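Local structure of NAD(P)H-flavin oxidoreductase (3GBH) at residues K19-D25 with G192-A198; V14-R18 with M151-A156. The protein probably catalyses NAD(P)H-dependent reduction through a bound flavin mononucleotide, as an oxidoreductase of the nitroreductase family. All blocks are in the same frame, centred on the assembly; numbering follows the deposited sequence. Where two conformers were deposited one is given.

Contacts 1 and 2 share one run of chain, since segment 14-18 passes directly into segment 19-25, and their centres are 13 Å apart. Along this run the flavin is held from its phosphate to its ring. Arg-18 NH1 in contact 2 donates to FMN O2P at 2.9 Å, Ser-20 OG in contact 1 reaches the same O2P at 2.7 Å, and Lys-22 NZ bonds FMN O2 at 2.7 Å. Helix 132-156 packs behind residues 14-18, whereas segment 192-198 flanks residues 19-25. Thus contact 2 sets the end of one helix and Arg-18 against another helix, and contact 1 pairs two largely irregular segments, the second leaving strand 183-192.

Contact 1: K19-D25 with G192-A198; sequences KSVKVFD and GKKAQDA. With FMN (flavin mononucleotide), chain H.
Both segments are irregular but mostly extended, turning at Lys-22 and Ala-195, and run antiparallel; Val-21 faces Ala-198 (CA-CA 4.7 Å), Phe-24 Lys-194 (CA-CA 4.4 Å). Lys-19 CB touches Ala-198 CB (3.5 Å), its ammonium salt-bridged to Asp-200. The small hydroxyl of Ser-20 suits a phosphate: Ser-20 N donates to FMN O1P (2.8 Å), OG to O2P (2.7 Å). Val-21 CG2 meets Ala-198 CB (4.1 Å). Lys-22 NZ reaches FMN O2 (2.7 Å); a water links Lys-22 N to Gln-196 O (3.0 Å each). Val-23 points toward the partner, CG1 4.1 Å from Ala-195 CB, O accepting from Ala-195 N (2.8 Å). Phe-24 and Lys-194 form a single non-hydrogen-bonded antiparallel bridge, flanked by that bond and Asp-25 N to Lys-193 O (2.7 Å). Phe-24 (m) brings CD1 3.6 Å from Gly-192 CA, where a CB would come to about 3.0 Å. The bridge adjoins the FMN-binding loop, consistent with a nitroreductase-family site. Strand 160-164 hydrogen-bonds Val-21 and Gly-192 backbones; helix 76-81 packs on Val-23 and Gln-196.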
loop_
_atom_site.group_PDB
_atom_site.type_symbol
_atom_site.label_atom_id
_atom_site.label_comp_id
_atom_site.label_asym_id
_atom_site.label_seq_id
_atom_site.Cartn_x
_atom_site.Cartn_y
_atom_site.Cartn_z
ATOM N N LYS B 19 -14.745 -21.132 -4.848
ATOM C CA LYS B 19 -16.129 -21.237 -4.399
ATOM C C LYS B 19 -16.588 -22.706 -4.505
ATOM O O LYS B 19 -15.964 -23.509 -5.222
ATOM C CB LYS B 19 -17.038 -20.332 -5.263
ATOM C CG LYS B 19 -16.563 -18.854 -5.359
ATOM C CD LYS B 19 -17.473 -18.038 -6.262
ATOM C CE LYS B 19 -16.971 -16.608 -6.395
ATOM N NZ LYS B 19 -17.723 -15.873 -7.415
ATOM N N SER B 20 -17.652 -23.059 -3.777
ATOM C CA SER B 20 -18.156 -24.437 -3.771
ATOM C C SER B 20 -18.972 -24.707 -5.028
ATOM O O SER B 20 -20.121 -24.282 -5.153
ATOM C CB SER B 20 -19.022 -24.711 -2.535
ATOM O OG SER B 20 -18.225 -24.803 -1.365
ATOM N N VAL B 21 -18.381 -25.458 -5.939
ATOM C CA VAL B 21 -19.061 -25.933 -7.126
ATOM C C VAL B 21 -19.622 -27.304 -6.770
ATOM O O VAL B 21 -18.911 -28.127 -6.209
ATOM C CB VAL B 21 -18.058 -26.023 -8.298
ATOM C CG1 VAL B 21 -18.611 -26.824 -9.440
ATOM C CG2 VAL B 21 -17.658 -24.619 -8.730
ATOM N N LYS B 22 -20.897 -27.523 -7.074
ATOM C CA LYS B 22 -21.593 -28.775 -6.734
ATOM C C LYS B 22 -21.991 -29.660 -7.930
ATOM O O LYS B 22 -22.435 -30.792 -7.739
ATOM C CB LYS B 22 -22.813 -28.427 -5.868
ATOM C CG LYS B 22 -22.380 -27.605 -4.652
ATOM C CD LYS B 22 -23.408 -27.495 -3.579
ATOM C CE LYS B 22 -22.853 -26.636 -2.445
ATOM N NZ LYS B 22 -23.737 -26.724 -1.253
ATOM N N VAL B 23 -21.821 -29.145 -9.149
ATOM C CA VAL B 23 -22.099 -29.892 -10.371
ATOM C C VAL B 23 -20.854 -29.788 -11.275
ATOM O O VAL B 23 -20.474 -28.697 -11.704
ATOM C CB VAL B 23 -23.334 -29.331 -11.087
ATOM C CG1 VAL B 23 -23.704 -30.175 -12.289
ATOM C CG2 VAL B 23 -24.511 -29.245 -10.107
ATOM N N PHE B 24 -20.224 -30.930 -11.522
ATOM C CA PHE B 24 -19.029 -31.031 -12.331
ATOM C C PHE B 24 -19.330 -31.738 -13.650
ATOM O O PHE B 24 -20.394 -32.352 -13.822
ATOM C CB PHE B 24 -17.963 -31.826 -11.591
ATOM C CG PHE B 24 -17.646 -31.284 -10.240
ATOM C CD1 PHE B 24 -16.635 -30.350 -10.077
ATOM C CD2 PHE B 24 -18.362 -31.702 -9.118
ATOM C CE1 PHE B 24 -16.340 -29.839 -8.821
ATOM C CE2 PHE B 24 -18.063 -31.184 -7.842
ATOM C CZ PHE B 24 -17.054 -30.262 -7.704
ATOM N N ASP B 25 -18.390 -31.614 -14.583
ATOM C CA ASP B 25 -18.453 -32.297 -15.847
ATOM C C ASP B 25 -18.170 -33.792 -15.597
ATOM O O ASP B 25 -17.059 -34.221 -15.248
ATOM C CB ASP B 25 -17.485 -31.650 -16.845
ATOM C CG ASP B 25 -17.513 -32.306 -18.226
ATOM O OD1 ASP B 25 -18.129 -33.383 -18.390
ATOM O OD2 ASP B 25 -16.888 -31.747 -19.143
ATOM N N GLY B 192 -13.229 -31.426 -9.681
ATOM C CA GLY B 192 -13.481 -31.673 -11.081
ATOM C C GLY B 192 -13.522 -30.371 -11.828
ATOM O O GLY B 192 -13.174 -29.310 -11.278
ATOM N N LYS B 193 -13.973 -30.460 -13.065
ATOM C CA LYS B 193 -14.196 -29.308 -13.919
ATOM C C LYS B 193 -15.641 -28.880 -13.753
ATOM O O LYS B 193 -16.547 -29.704 -13.885
ATOM C CB LYS B 193 -13.927 -29.693 -15.375
ATOM C CG LYS B 193 -14.104 -28.579 -16.370
ATOM C CD LYS B 193 -13.599 -29.012 -17.748
ATOM C CE LYS B 193 -13.778 -27.920 -18.821
ATOM N NZ LYS B 193 -15.212 -27.569 -19.018
ATOM N N LYS B 194 -15.879 -27.595 -13.498
ATOM C CA LYS B 194 -17.251 -27.133 -13.214
ATOM C C LYS B 194 -18.179 -27.291 -14.412
ATOM O O LYS B 194 -17.767 -27.040 -15.554
ATOM C CB LYS B 194 -17.272 -25.685 -12.691
ATOM C CG LYS B 194 -17.120 -24.589 -13.715
ATOM C CD LYS B 194 -17.190 -23.212 -13.017
ATOM C CE LYS B 194 -17.047 -22.035 -13.987
ATOM N NZ LYS B 194 -17.177 -20.728 -13.274
ATOM N N ALA B 195 -19.418 -27.727 -14.160
ATOM C CA ALA B 195 -20.469 -27.739 -15.196
ATOM C C ALA B 195 -21.514 -26.661 -14.904
ATOM O O ALA B 195 -22.242 -26.285 -15.789
ATOM C CB ALA B 195 -21.132 -29.088 -15.298
ATOM N N GLN B 196 -21.580 -26.185 -13.658
ATOM C CA GLN B 196 -22.392 -25.014 -13.291
ATOM C C GLN B 196 -21.632 -24.094 -12.355
ATOM O O GLN B 196 -20.952 -24.555 -11.479
ATOM C CB GLN B 196 -23.661 -25.457 -12.572
ATOM C CG GLN B 196 -24.759 -25.948 -13.479
ATOM C CD GLN B 196 -25.967 -26.495 -12.700
ATOM O OE1 GLN B 196 -26.653 -27.415 -13.166
ATOM N NE2 GLN B 196 -26.232 -25.917 -11.515
ATOM N N ASP B 197 -21.784 -22.790 -12.524
ATOM C CA ASP B 197 -21.158 -21.808 -11.622
ATOM C C ASP B 197 -21.615 -22.015 -10.173
ATOM O O ASP B 197 -22.781 -22.307 -9.928
ATOM C CB ASP B 197 -21.555 -20.385 -12.044
ATOM C CG ASP B 197 -20.781 -19.872 -13.254
ATOM O OD1 ASP B 197 -19.703 -20.404 -13.598
ATOM O OD2 ASP B 197 -21.256 -18.891 -13.848
ATOM N N ALA B 198 -20.704 -21.860 -9.224
ATOM C CA ALA B 198 -21.074 -21.767 -7.811
ATOM C C ALA B 198 -22.008 -20.591 -7.534
ATOM O O ALA B 198 -21.950 -19.574 -8.234
ATOM C CB ALA B 198 -19.831 -21.621 -6.970
HETATM N N1 FMN H . -21.444 -28.237 0.948
HETATM C C2 FMN H . -22.302 -29.251 0.547
HETATM O O2 FMN H . -22.977 -29.153 -0.483
HETATM N N3 FMN H . -22.416 -30.374 1.323
HETATM C C4 FMN H . -21.669 -30.519 2.495
HETATM O O4 FMN H . -21.802 -31.551 3.178
HETATM C C4A FMN H . -20.828 -29.496 2.900
HETATM N N5 FMN H . -20.098 -29.576 4.074
HETATM C C5A FMN H . -19.034 -28.726 4.289
HETATM C C6 FMN H . -18.070 -29.007 5.273
HETATM C C7 FMN H . -17.005 -28.157 5.482
HETATM C C7M FMN H . -15.984 -28.468 6.542
HETATM C C8 FMN H . -16.897 -26.990 4.717
HETATM C C8M FMN H . -15.766 -26.023 4.882
HETATM C C9 FMN H . -17.846 -26.711 3.750
HETATM C C9A FMN H . -18.924 -27.568 3.507
HETATM N N10 FMN H . -19.880 -27.302 2.515
HETATM C C10 FMN H . -20.725 -28.339 2.116
HETATM C "C1'" FMN H . -19.738 -26.100 1.604
HETATM C "C2'" FMN H . -20.186 -24.870 2.394
HETATM O "O2'" FMN H . -21.600 -24.800 2.460
HETATM C "C3'" FMN H . -19.606 -23.614 1.735
HETATM O "O3'" FMN H . -18.206 -23.645 1.852
HETATM C "C4'" FMN H . -20.136 -22.302 2.313
HETATM O "O4'" FMN H . -21.535 -22.204 2.045
HETATM C "C5'" FMN H . -19.388 -21.118 1.705
HETATM O "O5'" FMN H . -19.582 -21.089 0.296
HETATM P P FMN H . -18.324 -21.124 -0.689
HETATM O O1P FMN H . -18.794 -21.047 -2.113
HETATM O O2P FMN H . -17.552 -22.377 -0.394
HETATM O O3P FMN H . -17.414 -19.954 -0.402
HETATM O O HOH W 1 -20.383 -17.508 -8.731
HETATM O O HOH W 2 -22.302 -25.780 -9.098
HETATM O O HOH W 3 -15.254 -32.887 -13.753
#

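Contact 2: V14-R18 with M151-A156; sequences VLNSR and MLTAKA. With FMN (flavin mononucleotide), chain H.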
loop_
_atom_site.group_PDB
_atom_site.type_symbol
_atom_site.label_atom_id
_atom_site.label_comp_id
_atom_site.label_asym_id
_atom_site.label_seq_id
_atom_site.Cartn_x
_atom_site.Cartn_y
_atom_site.Cartn_z
ATOM N N VAL B 14 -7.056 -16.380 -7.815
ATOM C CA VAL B 14 -7.317 -17.736 -7.320
ATOM C C VAL B 14 -8.227 -17.689 -6.086
ATOM O O VAL B 14 -9.255 -18.361 -6.006
ATOM C CB VAL B 14 -6.023 -18.517 -6.998
ATOM C CG1 VAL B 14 -6.334 -19.838 -6.271
ATOM C CG2 VAL B 14 -5.236 -18.778 -8.275
ATOM N N LEU B 15 -7.832 -16.891 -5.119
ATOM C CA LEU B 15 -8.590 -16.747 -3.884
ATOM C C LEU B 15 -10.005 -16.254 -4.185
ATOM O O LEU B 15 -10.991 -16.803 -3.668
ATOM C CB LEU B 15 -7.838 -15.779 -2.971
ATOM C CG LEU B 15 -8.111 -15.807 -1.494
ATOM C CD1 LEU B 15 -6.878 -15.339 -0.669
ATOM C CD2 LEU B 15 -9.354 -14.919 -1.276
ATOM N N ASN B 16 -10.144 -15.254 -5.050
ATOM C CA ASN B 16 -11.487 -14.760 -5.387
ATOM C C ASN B 16 -12.398 -15.760 -6.108
ATOM O O ASN B 16 -13.631 -15.639 -6.009
ATOM C CB ASN B 16 -11.415 -13.476 -6.217
ATOM C CG ASN B 16 -10.904 -12.281 -5.407
ATOM O OD1 ASN B 16 -10.885 -12.304 -4.174
ATOM N ND2 ASN B 16 -10.495 -11.226 -6.113
ATOM N N SER B 17 -11.822 -16.739 -6.813
ATOM C CA SER B 17 -12.654 -17.685 -7.563
ATOM C C SER B 17 -12.855 -19.020 -6.854
ATOM O O SER B 17 -13.601 -19.873 -7.349
ATOM C CB SER B 17 -12.078 -17.914 -8.962
ATOM O OG SER B 17 -10.736 -18.310 -8.877
ATOM N N ARG B 18 -12.219 -19.214 -5.700
ATOM C CA ARG B 18 -12.418 -20.430 -4.901
ATOM C C ARG B 18 -13.825 -20.366 -4.277
ATOM O O ARG B 18 -14.058 -19.638 -3.314
ATOM C CB ARG B 18 -11.351 -20.531 -3.802
ATOM C CG ARG B 18 -11.072 -21.932 -3.229
ATOM C CD ARG B 18 -12.241 -22.523 -2.427
ATOM N NE ARG B 18 -12.768 -21.568 -1.438
ATOM C CZ ARG B 18 -14.036 -21.552 -1.033
ATOM N NH1 ARG B 18 -14.890 -22.459 -1.504
ATOM N NH2 ARG B 18 -14.468 -20.607 -0.210
HETATM N N MSE B 151 -7.464 -27.008 -2.121
HETATM C CA MSE B 151 -8.553 -26.334 -2.842
HETATM C C MSE B 151 -8.081 -25.121 -3.638
HETATM O O MSE B 151 -8.517 -24.906 -4.773
HETATM C CB MSE B 151 -9.675 -25.966 -1.878
HETATM C CG MSE B 151 -10.387 -27.177 -1.286
HETATM SE SE MSE B 151 -12.018 -26.634 -0.353
HETATM C CE MSE B 151 -11.219 -26.347 1.418
ATOM N N LEU B 152 -7.148 -24.356 -3.073
ATOM C CA LEU B 152 -6.582 -23.213 -3.783
ATOM C C LEU B 152 -5.757 -23.666 -4.986
ATOM O O LEU B 152 -5.908 -23.145 -6.096
ATOM C CB LEU B 152 -5.759 -22.313 -2.833
ATOM C CG LEU B 152 -6.647 -21.622 -1.791
ATOM C CD1 LEU B 152 -5.830 -20.999 -0.645
ATOM C CD2 LEU B 152 -7.527 -20.598 -2.435
ATOM N N THR B 153 -4.913 -24.664 -4.778
ATOM C CA THR B 153 -4.071 -25.192 -5.869
ATOM C C THR B 153 -4.919 -25.797 -6.968
ATOM O O THR B 153 -4.650 -25.600 -8.150
ATOM C CB THR B 153 -3.029 -26.242 -5.371
ATOM O OG1 THR B 153 -2.267 -25.655 -4.316
ATOM C CG2 THR B 153 -2.079 -26.624 -6.535
ATOM N N ALA B 154 -5.974 -26.515 -6.579
ATOM C CA ALA B 154 -6.897 -27.075 -7.573
ATOM C C ALA B 154 -7.463 -25.943 -8.441
ATOM O O ALA B 154 -7.465 -26.013 -9.701
ATOM C CB ALA B 154 -8.025 -27.865 -6.871
ATOM N N LYS B 155 -7.877 -24.862 -7.783
ATOM C CA LYS B 155 -8.399 -23.701 -8.512
ATOM C C LYS B 155 -7.348 -23.057 -9.419
ATOM O O LYS B 155 -7.663 -22.607 -10.526
ATOM C CB LYS B 155 -8.981 -22.679 -7.553
ATOM C CG LYS B 155 -9.701 -21.525 -8.222
ATOM C CD LYS B 155 -11.095 -21.897 -8.646
ATOM C CE LYS B 155 -11.472 -21.298 -9.972
ATOM N NZ LYS B 155 -11.300 -22.313 -11.010
ATOM N N ALA B 156 -6.090 -23.019 -8.980
ATOM C CA ALA B 156 -5.013 -22.453 -9.806
ATOM C C ALA B 156 -4.802 -23.263 -11.078
ATOM O O ALA B 156 -4.361 -22.734 -12.134
ATOM C CB ALA B 156 -3.712 -22.361 -8.983
HETATM N N1 FMN H . -21.444 -28.237 0.948
HETATM C C2 FMN H . -22.302 -29.251 0.547
HETATM O O2 FMN H . -22.977 -29.153 -0.483
HETATM N N3 FMN H . -22.416 -30.374 1.323
HETATM C C4 FMN H . -21.669 -30.519 2.495
HETATM O O4 FMN H . -21.802 -31.551 3.178
HETATM C C4A FMN H . -20.828 -29.496 2.900
HETATM N N5 FMN H . -20.098 -29.576 4.074
HETATM C C5A FMN H . -19.034 -28.726 4.289
HETATM C C6 FMN H . -18.070 -29.007 5.273
HETATM C C7 FMN H . -17.005 -28.157 5.482
HETATM C C7M FMN H . -15.984 -28.468 6.542
HETATM C C8 FMN H . -16.897 -26.990 4.717
HETATM C C8M FMN H . -15.766 -26.023 4.882
HETATM C C9 FMN H . -17.846 -26.711 3.750
HETATM C C9A FMN H . -18.924 -27.568 3.507
HETATM N N10 FMN H . -19.880 -27.302 2.515
HETATM C C10 FMN H . -20.725 -28.339 2.116
HETATM C "C1'" FMN H . -19.738 -26.100 1.604
HETATM C "C2'" FMN H . -20.186 -24.870 2.394
HETATM O "O2'" FMN H . -21.600 -24.800 2.460
HETATM C "C3'" FMN H . -19.606 -23.614 1.735
HETATM O "O3'" FMN H . -18.206 -23.645 1.852
HETATM C "C4'" FMN H . -20.136 -22.302 2.313
HETATM O "O4'" FMN H . -21.535 -22.204 2.045
HETATM C "C5'" FMN H . -19.388 -21.118 1.705
HETATM O "O5'" FMN H . -19.582 -21.089 0.296
HETATM P P FMN H . -18.324 -21.124 -0.689
HETATM O O1P FMN H . -18.794 -21.047 -2.113
HETATM O O2P FMN H . -17.552 -22.377 -0.394
HETATM O O3P FMN H . -17.414 -19.954 -0.402
#
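The end of helix 11-17 rests on the last turns of helix 132-156, and Val-14, Lys-155 and Arg-18 bury the largest areas. Val-14 presents a branched, apolar side chain to the neighbouring helix: CG1 lies 3.3 Å from Leu-152 O and 4.1 Å from Leu-152 CD2, while CG2 meets Ala-156 CB at 4.0 Å. The small methyl of Ala-156 lets the backbones come close, with Val-14 CA and Ala-156 CA 5.8 Å apart.

Lys-155 contributes mainly its aliphatic stem. Lys-155 CG is 3.9 Å from Val-14 O and Lys-155 CE 3.3 Å from Ser-17 OG, whereas the ammonium goes on to the carbonyl of Tyr-159. Ser-17, for its part, bonds back to Glu-13 O, as hydroxyls within helices often do.

Arg-18 lays its methylenes on the same helix: Arg-18 CG is 3.9 Å from Leu-152 CD2, and Arg-18 CD is 4.3 Å from CB of selenomethionine Met-151. Beyond that apolar bed the Arg-18 guanidinium meets the FMN phosphate edge-on: Arg-18 NH1 to FMN O2P is 2.9 Å and Arg-18 NH2 to FMN O3P 3.0 Å. NH2 also bonds the Lys-44 carbonyl of the second subunit, placing the site at the interface with that subunit.

The two segments therefore meet through van der Waals packing, and the long polar residues divide their character, with hydrocarbon turned to the helix contact and charge delivered beyond it, in Arg-18 to the cofactor phosphate.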